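Local coordinates for protein alpha-L-rhamnosidase (Streptomyces avermitilis, PDB 3W5M) that hydrolyses terminal non-reducing alpha-L-rhamnose residues from alpha-L-rhamnosides such as naringin, rutin and the arabinogalactan-protein gum arabic, and binds L-rhamnose through a calcium-dependent carbohydrate-binding module, at residues E145-A149 with A281-A285; A175-D179 with P233-C238; G691-W695 with R739-G745; V943-P949 with F978-V984; V1002-T1008 with A1017-V1021. Residues are numbered along the deposited sequence.

Contact 1 of 5, residues E145-A149 with A281-A285; sequences EGEPA and AKVAA
K282 extends its side chain (t, t, t, p) to the loop at G146-P148, with CE 3.3 Å from G146 O and 3.7 Å from P148 CD. G146 takes a positive phi (50/-131), and E147 (chi1 t, chi2 p) folds its carboxylate back toward the lysine. E147 OE1 and K282 NZ remain 4.2 Å apart, too far for a salt bridge; one water joins them, at 2.5 and 2.7 Å respectively. P148 and A149 are near-helical (-62/-28 and -65/-26). Their CB atoms reach A284 CB at 4.1 Å from P148 and 4.3 Å from A149, and the A149 and A284 CA atoms lie 5.2 Å apart. A second water accepts from A149 N (3.0 Å) and donates to A284 O (2.7 Å); no direct hydrogen bond links the segments. A284, at -84/-36, and A285 form a classic beta bulge opposite W140. Within the CBM67 module, the contact sets the loop between strands 139-142 and 156-165 against strand 282-286, which pairs antiparallel with 139-142.

Contact 2 of 5, residues A175-D179 with P233-C238; sequences AISAD and PAGWIC. With CA (calcium ion), chain B.
The calcium site of the CBM67 module, a beta-sandwich that binds L-rhamnose, sits at the end of this antiparallel strand pair. Strands 175-179 and 235-238 run at 175° with their axes 4.7 Å apart, and all their residues are extended. S177 and I237 form a hydrogen-bonded pair, S177 N to I237 O and I237 N to S177 O both 3.0 Å. D179 and G235 form the next, with D179 N to G235 O 2.8 Å and the longer G235 N to D179 O 3.3 Å. Between and beyond them lie the non-hydrogen-bonded pairs A178-W236 (CA-CA 4.0 Å) and I176-C238 (4.2 Å). Their side chains share one face: A178 CB meets W236 CB at 3.5 Å, I176 CB meets C238 CB at 4.0 Å, and I176 CD1 (chi1 t, chi2 t) lies 4.0 Å from CE3 of W236 (chi1 p, chi2 -86°). The W236 indole also packs edge-to-face with F159 and W257 in the core. D179 (chi1 t) points to the other face; its OD2 accepts from W292 NE1 and from a calcium-bound water at 2.7 Å. N180 and N228 complete the metal site, and D179 and N180 also bind rhamnose. Three waters coordinate the ion at 2.4-2.6 Å, while D179 OD1 at 2.4 Å and P233 O at 2.5 Å bring both segments onto the calcium.

Contact 3 of 5, residues G691-W695 with R739-G745; sequences GVAGW and RPADGYG
Two loops of the (alpha/alpha)6-barrel meet beside the rhamnose site to which W695 belongs: residues 691-695 precede helix 698-710, and residues 739-745 precede helix 756-777. The W695 indole (chi1 -93°, between wells; chi2 -109°) receives Y744 (chi1 m, chi2 -67°) in an edge-to-face pair, the tyrosine edge toward the indole face, with the five-membered-ring and tyrosine centroids 4.6 Å apart and the planes at 51°. Y744 CB makes a CH-pi contact 3.8 Å from the centroid of the indole six-membered ring, and Y744 OH bonds to D680. V692 (chi1 t) sets CG1 3.7 Å from Y744 CD2 and 3.9 Å from G743 CA; with G743 at 110/-178, a CB there would press on that methyl. R739 (chi1 m, chi2 -95°, chi3 m) curls to give NH2 to G691 O at 3.0 Å, while its NH1 also reaches H733 O. One bridging water lies 3.1 Å from A693 N and 3.2 Å from D742 O, another 2.8 Å from both A693 O and G745 N. At the indole's edge, W695 CZ3 lies 3.4 Å from G745 O.

Contact 4 of 5, residues V943-P949 with F978-V984; sequences VVIRPRP and FVLTCSV
V943, at the start of the segment and extended (-107/130, chi1 p), directs CG1 to V984 CG2 at 4.4 Å. This begins a layer of side chains between two beta-sheets of the C-terminal domain: strand 943-945 belongs to one, 978-984 to the other, and their axes run antiparallel at 179°, 10.2 Å apart. The alternation of the chain then turns V944 out and I945 in. I945 (chi1 m, chi2 t) covers the most ground, its CD1 4.0 Å from C982 SG and 4.2 Å from V984 CG2, its CG2 4.1 Å from L980 CD2. The CA-to-CB bond of R946 points away; its guanidinium makes a salt bridge with D1014 and a cation-pi contact with W993. P947 faces inward again, with CG 4.2 Å from L980 CD2 (chi1 t, chi2 p) and 4.4 Å from F978 CZ, at the edge of that ring. Past R948, also turned away, P949 CG reaches F978 CE1 (chi1 t, chi2 86°) at 3.8 Å. Nearest CA-CA distances widen from 8.1 Å at V943-V984 to 10.0 Å at P949-F978. With no hydrogen bond between the segments, the two sheets are joined here by apolar van der Waals contact alone, as in the core of a beta-sandwich.

Contact 5 of 5, residues V1002-T1008 with A1017-V1021; sequences VQHTHGT and AVFEV
Two backbone hydrogen bonds define the one beta bridge, an antiparallel hydrogen-bonded pair of T1008 and E1020 at the edge of a C-terminal-domain sheet: T1008 N to E1020 O at 2.9 Å and E1020 N to T1008 O at 3.0 Å. E1020 O accepts a second hydrogen bond, from a water at 3.0 Å, which also lies 2.6 Å from T1008 OG1 (chi1 m). G1007, at 90/179, brings CA 3.3 Å from E1020 O and 3.6 Å from V1021 CG2, where a CB would clash. Before it the chain bends back to strand 1003-1004. H1004 (chi1 p, chi2 93°) gives ND1 to H1006 O at 3.2 Å, tying the bend, while H1006 ND1 pairs with H1026 ND1. Over one face of the H1004 ring, F1019 (chi1 m, chi2 -82°) places CE1 3.2 Å from H1004 CD2, the ring planes oblique at 50°. V1002 (chi1 t) closes the cluster, CG1 3.8 Å from F1019 CZ and CG2 3.9 Å from A1017 CB. Polar pairing thus holds the T1008 end, while the V1002 end rests on hydrophobic and aromatic contact.

Contacts 1 and 2 form one unit of the CBM67 module: their centres are 12 Å apart and P148 O lies 2.9 Å from A234 N, a probable hydrogen bond. A149 O also packs 3.3 Å from P233 CB, beside the calcium ligand, and the P148 side chain is about 9 Å from the ion. Contact 3, at the catalytic barrel, is about 43 Å from contact 2 between centres, consistent with two well-separated rhamnose sites; its Y744 side chain is about 8 Å from that of E636, the probable proton donor. Contacts 4 and 5, centres 11 Å apart, lie in the C-terminal domain, 70 to 90 Å from the module's two contacts between centres.

Contact 1 of 5, residues E145-A149 with A281-A285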
# COMPACT_ATOMS: atom_id res chain seq x y z
N GLU A 145 -37.64 -34.72 -2.44
CA GLU A 145 -38.46 -34.35 -3.61
C GLU A 145 -37.53 -34.36 -4.84
O GLU A 145 -36.53 -33.64 -4.88
CB GLU A 145 -39.12 -32.98 -3.42
CG GLU A 145 -38.18 -31.87 -2.96
CD GLU A 145 -38.89 -30.60 -2.49
OE1 GLU A 145 -40.12 -30.47 -2.66
OE2 GLU A 145 -38.21 -29.71 -1.95
N GLY A 146 -37.84 -35.21 -5.81
CA GLY A 146 -37.03 -35.35 -7.02
C GLY A 146 -35.52 -35.53 -6.81
O GLY A 146 -35.07 -36.38 -6.02
N GLU A 147 -34.77 -34.74 -7.55
CA GLU A 147 -33.32 -34.82 -7.61
C GLU A 147 -32.78 -33.43 -7.26
O GLU A 147 -32.52 -32.60 -8.14
CB GLU A 147 -32.93 -35.24 -9.03
CG GLU A 147 -31.49 -35.66 -9.21
CD GLU A 147 -31.26 -37.11 -8.82
OE1 GLU A 147 -31.53 -37.45 -7.64
OE2 GLU A 147 -30.80 -37.90 -9.68
N PRO A 148 -32.67 -33.14 -5.96
CA PRO A 148 -32.42 -31.75 -5.56
C PRO A 148 -31.10 -31.15 -6.05
O PRO A 148 -31.02 -29.92 -6.25
CB PRO A 148 -32.48 -31.81 -4.02
CG PRO A 148 -33.25 -33.07 -3.72
CD PRO A 148 -32.83 -34.03 -4.79
N ALA A 149 -30.08 -31.97 -6.25
CA ALA A 149 -28.80 -31.50 -6.76
C ALA A 149 -28.95 -30.96 -8.19
O ALA A 149 -28.22 -30.07 -8.60
CB ALA A 149 -27.75 -32.60 -6.69
N ALA A 281 -34.66 -37.13 5.59
CA ALA A 281 -34.01 -36.27 4.61
C ALA A 281 -33.36 -37.13 3.52
O ALA A 281 -32.97 -38.28 3.78
CB ALA A 281 -32.98 -35.37 5.28
N LYS A 282 -33.26 -36.57 2.32
CA LYS A 282 -32.62 -37.22 1.19
C LYS A 282 -31.23 -36.62 0.97
O LYS A 282 -31.06 -35.39 0.97
CB LYS A 282 -33.47 -36.99 -0.07
CG LYS A 282 -32.93 -37.68 -1.31
CD LYS A 282 -33.67 -37.20 -2.55
CE LYS A 282 -32.91 -37.58 -3.82
NZ LYS A 282 -32.52 -39.01 -3.83
N VAL A 283 -30.24 -37.50 0.76
CA VAL A 283 -28.91 -37.04 0.36
C VAL A 283 -29.05 -36.57 -1.09
O VAL A 283 -29.49 -37.35 -1.98
CB VAL A 283 -27.85 -38.15 0.49
CG1 VAL A 283 -26.51 -37.72 -0.12
CG2 VAL A 283 -27.66 -38.55 1.95
N ALA A 284 -28.70 -35.31 -1.33
CA ALA A 284 -28.69 -34.72 -2.69
C ALA A 284 -27.36 -35.04 -3.40
O ALA A 284 -27.34 -35.26 -4.61
CB ALA A 284 -28.92 -33.20 -2.63
N ALA A 285 -26.26 -35.05 -2.64
CA ALA A 285 -24.91 -35.39 -3.13
C ALA A 285 -23.99 -35.52 -1.94
O ALA A 285 -24.14 -34.77 -0.96
CB ALA A 285 -24.37 -34.29 -4.04
O HOH W 1 -31.31 -39.48 -6.17
O HOH W 2 -29.70 -34.95 -5.98

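Contact 2 of 5, residues A175-D179 with P233-C238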
# COMPACT_ATOMS: atom_id res chain seq x y z
N ALA A 175 -19.71 -26.44 11.25
CA ALA A 175 -19.44 -25.89 9.92
C ALA A 175 -20.70 -26.18 9.10
O ALA A 175 -21.24 -27.27 9.16
CB ALA A 175 -18.23 -26.58 9.29
N ILE A 176 -21.18 -25.19 8.37
CA ILE A 176 -22.49 -25.32 7.71
C ILE A 176 -22.52 -24.43 6.47
O ILE A 176 -21.97 -23.32 6.45
CB ILE A 176 -23.64 -25.00 8.70
CG1 ILE A 176 -25.03 -25.18 8.06
CG2 ILE A 176 -23.50 -23.58 9.24
CD1 ILE A 176 -26.16 -25.40 9.04
N SER A 177 -23.13 -24.94 5.41
CA SER A 177 -23.34 -24.16 4.22
C SER A 177 -24.69 -24.55 3.61
O SER A 177 -25.14 -25.68 3.82
CB SER A 177 -22.22 -24.48 3.22
OG SER A 177 -22.27 -23.58 2.12
N ALA A 178 -25.33 -23.65 2.86
CA ALA A 178 -26.55 -24.06 2.15
C ALA A 178 -26.66 -23.37 0.82
O ALA A 178 -26.26 -22.22 0.69
CB ALA A 178 -27.80 -23.77 2.98
N ASP A 179 -27.20 -24.09 -0.14
CA ASP A 179 -27.72 -23.52 -1.37
C ASP A 179 -29.25 -23.44 -1.18
O ASP A 179 -29.93 -24.45 -1.35
CB ASP A 179 -27.38 -24.50 -2.50
CG ASP A 179 -27.79 -23.98 -3.89
OD1 ASP A 179 -28.64 -23.09 -3.94
OD2 ASP A 179 -27.31 -24.49 -4.90
N PRO A 233 -30.85 -26.14 -8.26
CA PRO A 233 -30.22 -26.96 -7.19
C PRO A 233 -30.45 -26.45 -5.77
O PRO A 233 -30.47 -25.25 -5.54
CB PRO A 233 -28.74 -26.93 -7.55
CG PRO A 233 -28.70 -26.67 -9.03
CD PRO A 233 -29.89 -25.78 -9.32
N ALA A 234 -30.65 -27.37 -4.84
CA ALA A 234 -30.80 -27.01 -3.44
C ALA A 234 -30.18 -28.09 -2.63
O ALA A 234 -30.12 -29.26 -3.04
CB ALA A 234 -32.27 -26.86 -3.04
N GLY A 235 -29.70 -27.70 -1.46
CA GLY A 235 -29.15 -28.65 -0.52
C GLY A 235 -28.43 -27.89 0.59
O GLY A 235 -28.02 -26.74 0.40
N TRP A 236 -28.22 -28.55 1.72
CA TRP A 236 -27.44 -27.90 2.79
C TRP A 236 -26.59 -29.00 3.42
O TRP A 236 -26.90 -30.19 3.28
CB TRP A 236 -28.35 -27.15 3.81
CG TRP A 236 -29.16 -28.03 4.69
CD1 TRP A 236 -30.39 -28.57 4.41
CD2 TRP A 236 -28.80 -28.54 5.98
NE1 TRP A 236 -30.81 -29.37 5.45
CE2 TRP A 236 -29.86 -29.35 6.44
CE3 TRP A 236 -27.69 -28.35 6.81
CZ2 TRP A 236 -29.85 -30.00 7.68
CZ3 TRP A 236 -27.67 -29.00 8.07
CH2 TRP A 236 -28.74 -29.82 8.47
N ILE A 237 -25.48 -28.61 4.03
CA ILE A 237 -24.53 -29.58 4.51
C ILE A 237 -23.93 -29.07 5.83
O ILE A 237 -23.74 -27.84 5.99
CB ILE A 237 -23.42 -29.76 3.44
CG1 ILE A 237 -22.44 -30.90 3.82
CG2 ILE A 237 -22.69 -28.41 3.21
CD1 ILE A 237 -21.56 -31.35 2.64
N CYS A 238 -23.64 -29.96 6.78
CA CYS A 238 -22.98 -29.51 8.00
C CYS A 238 -22.11 -30.61 8.60
O CYS A 238 -22.26 -31.80 8.26
CB CYS A 238 -23.98 -28.97 9.04
SG CYS A 238 -24.94 -30.26 9.88
CA CA B . -30.45 -22.79 -5.40
O HOH W 3 -28.39 -23.19 -6.98
O HOH W 4 -31.59 -22.64 -7.53
O HOH W 5 -29.40 -20.75 -6.62

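Contact 3 of 5, residues G691-W695 with R739-G745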
# COMPACT_ATOMS: atom_id res chain seq x y z
N GLY A 691 -3.36 -3.28 -20.99
CA GLY A 691 -3.31 -2.54 -22.27
C GLY A 691 -4.17 -1.29 -22.33
O GLY A 691 -4.58 -0.86 -23.42
N VAL A 692 -4.41 -0.68 -21.17
CA VAL A 692 -5.27 0.47 -21.08
C VAL A 692 -4.48 1.76 -21.01
O VAL A 692 -3.67 1.96 -20.07
CB VAL A 692 -6.17 0.37 -19.83
CG1 VAL A 692 -6.92 1.68 -19.57
CG2 VAL A 692 -7.10 -0.83 -19.94
N ALA A 693 -4.76 2.67 -21.95
CA ALA A 693 -4.20 4.02 -21.95
C ALA A 693 -4.37 4.80 -20.65
O ALA A 693 -5.47 4.93 -20.14
CB ALA A 693 -4.80 4.83 -23.09
N GLY A 694 -3.26 5.36 -20.15
CA GLY A 694 -3.23 6.17 -18.94
C GLY A 694 -3.10 5.29 -17.70
O GLY A 694 -2.89 5.80 -16.59
N TRP A 695 -3.22 3.98 -17.89
CA TRP A 695 -3.09 3.01 -16.80
C TRP A 695 -1.75 2.29 -17.05
O TRP A 695 -0.75 2.63 -16.43
CB TRP A 695 -4.34 2.07 -16.72
CG TRP A 695 -5.38 2.61 -15.74
CD1 TRP A 695 -5.69 2.08 -14.50
CD2 TRP A 695 -6.15 3.80 -15.87
NE1 TRP A 695 -6.63 2.85 -13.88
CE2 TRP A 695 -6.93 3.93 -14.69
CE3 TRP A 695 -6.31 4.76 -16.89
CZ2 TRP A 695 -7.82 4.98 -14.49
CZ3 TRP A 695 -7.20 5.81 -16.69
CH2 TRP A 695 -7.94 5.92 -15.50
N ARG A 739 -5.54 4.79 -31.76
CA ARG A 739 -5.90 3.73 -30.81
C ARG A 739 -7.42 3.60 -30.65
O ARG A 739 -8.13 4.60 -30.78
CB ARG A 739 -5.21 4.00 -29.46
CG ARG A 739 -3.69 3.80 -29.56
CD ARG A 739 -3.31 2.39 -29.13
NE ARG A 739 -3.61 2.17 -27.70
CZ ARG A 739 -3.95 0.99 -27.17
NH1 ARG A 739 -4.04 -0.08 -27.93
NH2 ARG A 739 -4.19 0.89 -25.86
N PRO A 740 -7.90 2.38 -30.33
CA PRO A 740 -9.33 2.13 -30.09
C PRO A 740 -9.91 3.00 -28.97
O PRO A 740 -9.18 3.42 -28.07
CB PRO A 740 -9.37 0.65 -29.67
CG PRO A 740 -8.12 0.05 -30.17
CD PRO A 740 -7.09 1.15 -30.20
N ALA A 741 -11.22 3.29 -29.01
CA ALA A 741 -11.85 4.04 -27.95
C ALA A 741 -12.25 3.10 -26.78
O ALA A 741 -13.42 2.95 -26.43
CB ALA A 741 -13.06 4.84 -28.47
N ASP A 742 -11.24 2.44 -26.22
CA ASP A 742 -11.42 1.53 -25.09
C ASP A 742 -10.74 2.13 -23.87
O ASP A 742 -9.96 3.08 -24.00
CB ASP A 742 -10.79 0.17 -25.38
CG ASP A 742 -11.41 -0.52 -26.57
OD1 ASP A 742 -12.59 -0.23 -26.92
OD2 ASP A 742 -10.72 -1.38 -27.17
N GLY A 743 -11.00 1.57 -22.69
CA GLY A 743 -10.27 1.95 -21.48
C GLY A 743 -11.11 2.73 -20.49
O GLY A 743 -12.30 2.95 -20.72
N TYR A 744 -10.49 3.14 -19.38
CA TYR A 744 -11.19 3.91 -18.37
C TYR A 744 -11.42 5.38 -18.77
O TYR A 744 -12.37 5.99 -18.30
CB TYR A 744 -10.47 3.80 -17.02
CG TYR A 744 -10.30 2.37 -16.57
CD1 TYR A 744 -11.42 1.59 -16.22
CD2 TYR A 744 -9.04 1.79 -16.48
CE1 TYR A 744 -11.27 0.28 -15.80
CE2 TYR A 744 -8.88 0.48 -16.08
CZ TYR A 744 -9.99 -0.27 -15.73
OH TYR A 744 -9.82 -1.57 -15.34
N GLY A 745 -10.57 5.91 -19.64
CA GLY A 745 -10.61 7.32 -20.05
C GLY A 745 -10.27 8.28 -18.93
O GLY A 745 -9.57 7.92 -17.95
O HOH W 6 -5.21 -2.32 -26.08
O HOH W 7 -6.94 2.06 -24.00
O HOH W 8 -8.18 4.91 -20.81

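Contact 4 of 5, residues V943-P949 with F978-V984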
# COMPACT_ATOMS: atom_id res chain seq x y z
N VAL A 943 18.13 23.69 -10.30
CA VAL A 943 16.78 23.95 -9.80
C VAL A 943 16.23 25.24 -10.44
O VAL A 943 16.92 26.27 -10.46
CB VAL A 943 16.73 23.98 -8.24
CG1 VAL A 943 17.64 25.05 -7.67
CG2 VAL A 943 15.31 24.16 -7.73
N VAL A 944 15.01 25.17 -10.99
CA VAL A 944 14.34 26.39 -11.44
C VAL A 944 13.51 26.93 -10.28
O VAL A 944 12.62 26.24 -9.75
CB VAL A 944 13.43 26.15 -12.66
CG1 VAL A 944 12.73 27.44 -13.06
CG2 VAL A 944 14.21 25.57 -13.83
N ILE A 945 13.85 28.15 -9.85
CA ILE A 945 13.17 28.85 -8.78
C ILE A 945 12.33 29.97 -9.37
O ILE A 945 12.83 31.08 -9.64
CB ILE A 945 14.16 29.34 -7.71
CG1 ILE A 945 14.90 28.11 -7.14
CG2 ILE A 945 13.45 30.16 -6.65
CD1 ILE A 945 15.96 28.41 -6.11
N ARG A 946 11.05 29.66 -9.57
CA ARG A 946 10.13 30.56 -10.26
C ARG A 946 8.79 30.64 -9.50
O ARG A 946 7.78 30.09 -9.96
CB ARG A 946 9.96 30.08 -11.71
CG ARG A 946 9.16 31.05 -12.57
CD ARG A 946 9.11 30.66 -14.03
NE ARG A 946 8.51 31.77 -14.77
CZ ARG A 946 8.36 31.83 -16.08
NH1 ARG A 946 8.75 30.83 -16.86
NH2 ARG A 946 7.79 32.91 -16.62
N PRO A 947 8.80 31.29 -8.32
CA PRO A 947 7.55 31.53 -7.60
C PRO A 947 6.68 32.50 -8.41
O PRO A 947 7.19 33.51 -8.91
CB PRO A 947 8.01 32.19 -6.29
CG PRO A 947 9.38 32.73 -6.57
CD PRO A 947 9.97 31.77 -7.55
N ARG A 948 5.40 32.16 -8.55
CA ARG A 948 4.48 33.04 -9.24
C ARG A 948 3.36 33.45 -8.29
O ARG A 948 2.33 32.78 -8.25
CB ARG A 948 3.90 32.33 -10.46
CG ARG A 948 4.93 31.83 -11.46
CD ARG A 948 4.31 30.72 -12.26
NE ARG A 948 5.05 30.36 -13.48
CZ ARG A 948 4.89 30.97 -14.65
NH1 ARG A 948 4.06 31.99 -14.77
NH2 ARG A 948 5.57 30.55 -15.71
N PRO A 949 3.55 34.56 -7.55
CA PRO A 949 2.50 35.07 -6.66
C PRO A 949 1.21 35.31 -7.45
O PRO A 949 1.26 35.53 -8.67
CB PRO A 949 3.07 36.39 -6.15
CG PRO A 949 4.54 36.28 -6.36
CD PRO A 949 4.68 35.50 -7.62
N PHE A 978 8.95 43.01 -2.86
CA PHE A 978 9.12 41.56 -2.96
C PHE A 978 10.50 41.18 -2.41
O PHE A 978 11.51 41.78 -2.79
CB PHE A 978 8.97 41.14 -4.43
CG PHE A 978 8.98 39.65 -4.66
CD1 PHE A 978 7.81 38.90 -4.56
CD2 PHE A 978 10.16 39.00 -5.04
CE1 PHE A 978 7.81 37.53 -4.81
CE2 PHE A 978 10.17 37.63 -5.28
CZ PHE A 978 9.00 36.89 -5.16
N VAL A 979 10.55 40.22 -1.49
CA VAL A 979 11.82 39.64 -1.08
C VAL A 979 11.76 38.11 -1.25
O VAL A 979 10.79 37.47 -0.83
CB VAL A 979 12.21 40.09 0.36
CG1 VAL A 979 11.10 39.82 1.36
CG2 VAL A 979 13.52 39.45 0.82
N LEU A 980 12.76 37.55 -1.92
CA LEU A 980 12.93 36.09 -1.99
C LEU A 980 14.29 35.71 -1.42
O LEU A 980 15.31 36.32 -1.77
CB LEU A 980 12.80 35.60 -3.43
CG LEU A 980 13.21 34.16 -3.79
CD1 LEU A 980 12.31 33.11 -3.16
CD2 LEU A 980 13.16 34.02 -5.29
N THR A 981 14.31 34.74 -0.50
CA THR A 981 15.58 34.14 -0.11
C THR A 981 15.53 32.67 -0.56
O THR A 981 14.45 32.10 -0.73
CB THR A 981 15.84 34.20 1.41
OG1 THR A 981 14.72 33.66 2.11
CG2 THR A 981 16.09 35.64 1.89
N CYS A 982 16.69 32.08 -0.79
CA CYS A 982 16.72 30.67 -1.11
C CYS A 982 18.03 30.07 -0.70
O CYS A 982 19.01 30.78 -0.46
CB CYS A 982 16.39 30.43 -2.59
SG CYS A 982 17.49 31.22 -3.78
N SER A 983 18.03 28.75 -0.58
CA SER A 983 19.22 27.99 -0.23
C SER A 983 19.34 26.90 -1.30
O SER A 983 18.38 26.18 -1.55
CB SER A 983 19.09 27.42 1.19
OG SER A 983 20.27 26.73 1.58
N VAL A 984 20.50 26.86 -1.95
CA VAL A 984 20.79 25.97 -3.08
C VAL A 984 22.03 25.17 -2.69
O VAL A 984 23.04 25.76 -2.29
CB VAL A 984 21.05 26.78 -4.37
CG1 VAL A 984 21.47 25.88 -5.53
CG2 VAL A 984 19.81 27.57 -4.77

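Contact 5 of 5, residues V1002-T1008 with A1017-V1021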
# COMPACT_ATOMS: atom_id res chain seq x y z
N VAL A 1002 16.32 45.05 -9.69
CA VAL A 1002 16.35 44.02 -8.64
C VAL A 1002 17.71 43.96 -7.94
O VAL A 1002 18.74 43.78 -8.59
CB VAL A 1002 16.03 42.62 -9.22
CG1 VAL A 1002 16.07 41.56 -8.13
CG2 VAL A 1002 14.67 42.64 -9.90
N GLN A 1003 17.71 44.11 -6.62
CA GLN A 1003 18.93 43.95 -5.86
C GLN A 1003 19.14 42.46 -5.60
O GLN A 1003 18.19 41.74 -5.30
CB GLN A 1003 18.84 44.73 -4.55
CG GLN A 1003 18.67 46.23 -4.73
CD GLN A 1003 18.22 46.95 -3.46
OE1 GLN A 1003 18.42 46.45 -2.35
NE2 GLN A 1003 17.62 48.12 -3.63
N HIS A 1004 20.38 41.99 -5.73
CA HIS A 1004 20.68 40.57 -5.49
C HIS A 1004 22.06 40.42 -4.86
O HIS A 1004 23.02 41.02 -5.33
CB HIS A 1004 20.59 39.75 -6.78
CG HIS A 1004 21.45 40.28 -7.89
ND1 HIS A 1004 22.73 39.82 -8.12
CD2 HIS A 1004 21.21 41.23 -8.83
CE1 HIS A 1004 23.24 40.47 -9.16
NE2 HIS A 1004 22.34 41.32 -9.61
N THR A 1005 22.14 39.63 -3.78
CA THR A 1005 23.43 39.41 -3.11
C THR A 1005 24.42 38.59 -3.96
O THR A 1005 25.62 38.88 -3.94
CB THR A 1005 23.26 38.76 -1.72
OG1 THR A 1005 22.48 37.55 -1.83
CG2 THR A 1005 22.60 39.74 -0.74
N HIS A 1006 23.92 37.60 -4.70
CA HIS A 1006 24.76 36.71 -5.54
C HIS A 1006 24.17 36.49 -6.93
O HIS A 1006 23.01 36.78 -7.19
CB HIS A 1006 24.92 35.32 -4.90
CG HIS A 1006 25.44 35.35 -3.50
ND1 HIS A 1006 24.70 34.90 -2.43
CD2 HIS A 1006 26.64 35.73 -2.99
CE1 HIS A 1006 25.41 35.02 -1.32
NE2 HIS A 1006 26.59 35.52 -1.63
N GLY A 1007 24.98 35.94 -7.84
CA GLY A 1007 24.45 35.51 -9.13
C GLY A 1007 24.54 36.60 -10.18
O GLY A 1007 24.97 37.72 -9.87
N THR A 1008 24.11 36.28 -11.39
CA THR A 1008 24.24 37.16 -12.56
C THR A 1008 22.90 37.36 -13.26
O THR A 1008 22.25 36.40 -13.65
CB THR A 1008 25.16 36.52 -13.63
OG1 THR A 1008 26.32 35.97 -13.00
CG2 THR A 1008 25.57 37.54 -14.69
N ALA A 1017 13.10 39.55 -13.83
CA ALA A 1017 14.54 39.39 -13.99
C ALA A 1017 14.87 37.91 -13.81
O ALA A 1017 14.37 37.26 -12.88
CB ALA A 1017 15.27 40.23 -12.95
N VAL A 1018 15.68 37.37 -14.72
CA VAL A 1018 16.13 35.99 -14.65
C VAL A 1018 17.59 36.00 -14.24
O VAL A 1018 18.43 36.62 -14.91
CB VAL A 1018 16.02 35.29 -16.03
CG1 VAL A 1018 16.49 33.84 -15.95
CG2 VAL A 1018 14.60 35.40 -16.58
N PHE A 1019 17.90 35.30 -13.15
CA PHE A 1019 19.27 35.21 -12.66
C PHE A 1019 19.81 33.79 -12.79
O PHE A 1019 19.04 32.81 -12.75
CB PHE A 1019 19.32 35.65 -11.20
CG PHE A 1019 18.96 37.09 -10.99
CD1 PHE A 1019 19.91 38.09 -11.19
CD2 PHE A 1019 17.68 37.45 -10.60
CE1 PHE A 1019 19.58 39.43 -10.99
CE2 PHE A 1019 17.34 38.79 -10.39
CZ PHE A 1019 18.30 39.78 -10.59
N GLU A 1020 21.12 33.67 -12.97
CA GLU A 1020 21.78 32.37 -12.85
C GLU A 1020 22.65 32.46 -11.64
O GLU A 1020 23.36 33.44 -11.47
CB GLU A 1020 22.64 32.07 -14.08
CG GLU A 1020 21.80 31.92 -15.34
CD GLU A 1020 22.56 31.33 -16.51
OE1 GLU A 1020 23.74 31.71 -16.71
OE2 GLU A 1020 21.97 30.50 -17.23
N VAL A 1021 22.58 31.46 -10.78
CA VAL A 1021 23.30 31.51 -9.51
C VAL A 1021 23.84 30.11 -9.17
O VAL A 1021 23.28 29.10 -9.58
CB VAL A 1021 22.39 32.13 -8.41
CG1 VAL A 1021 21.33 31.16 -7.93
CG2 VAL A 1021 23.19 32.68 -7.23
O HOH W 9 26.32 33.63 -11.84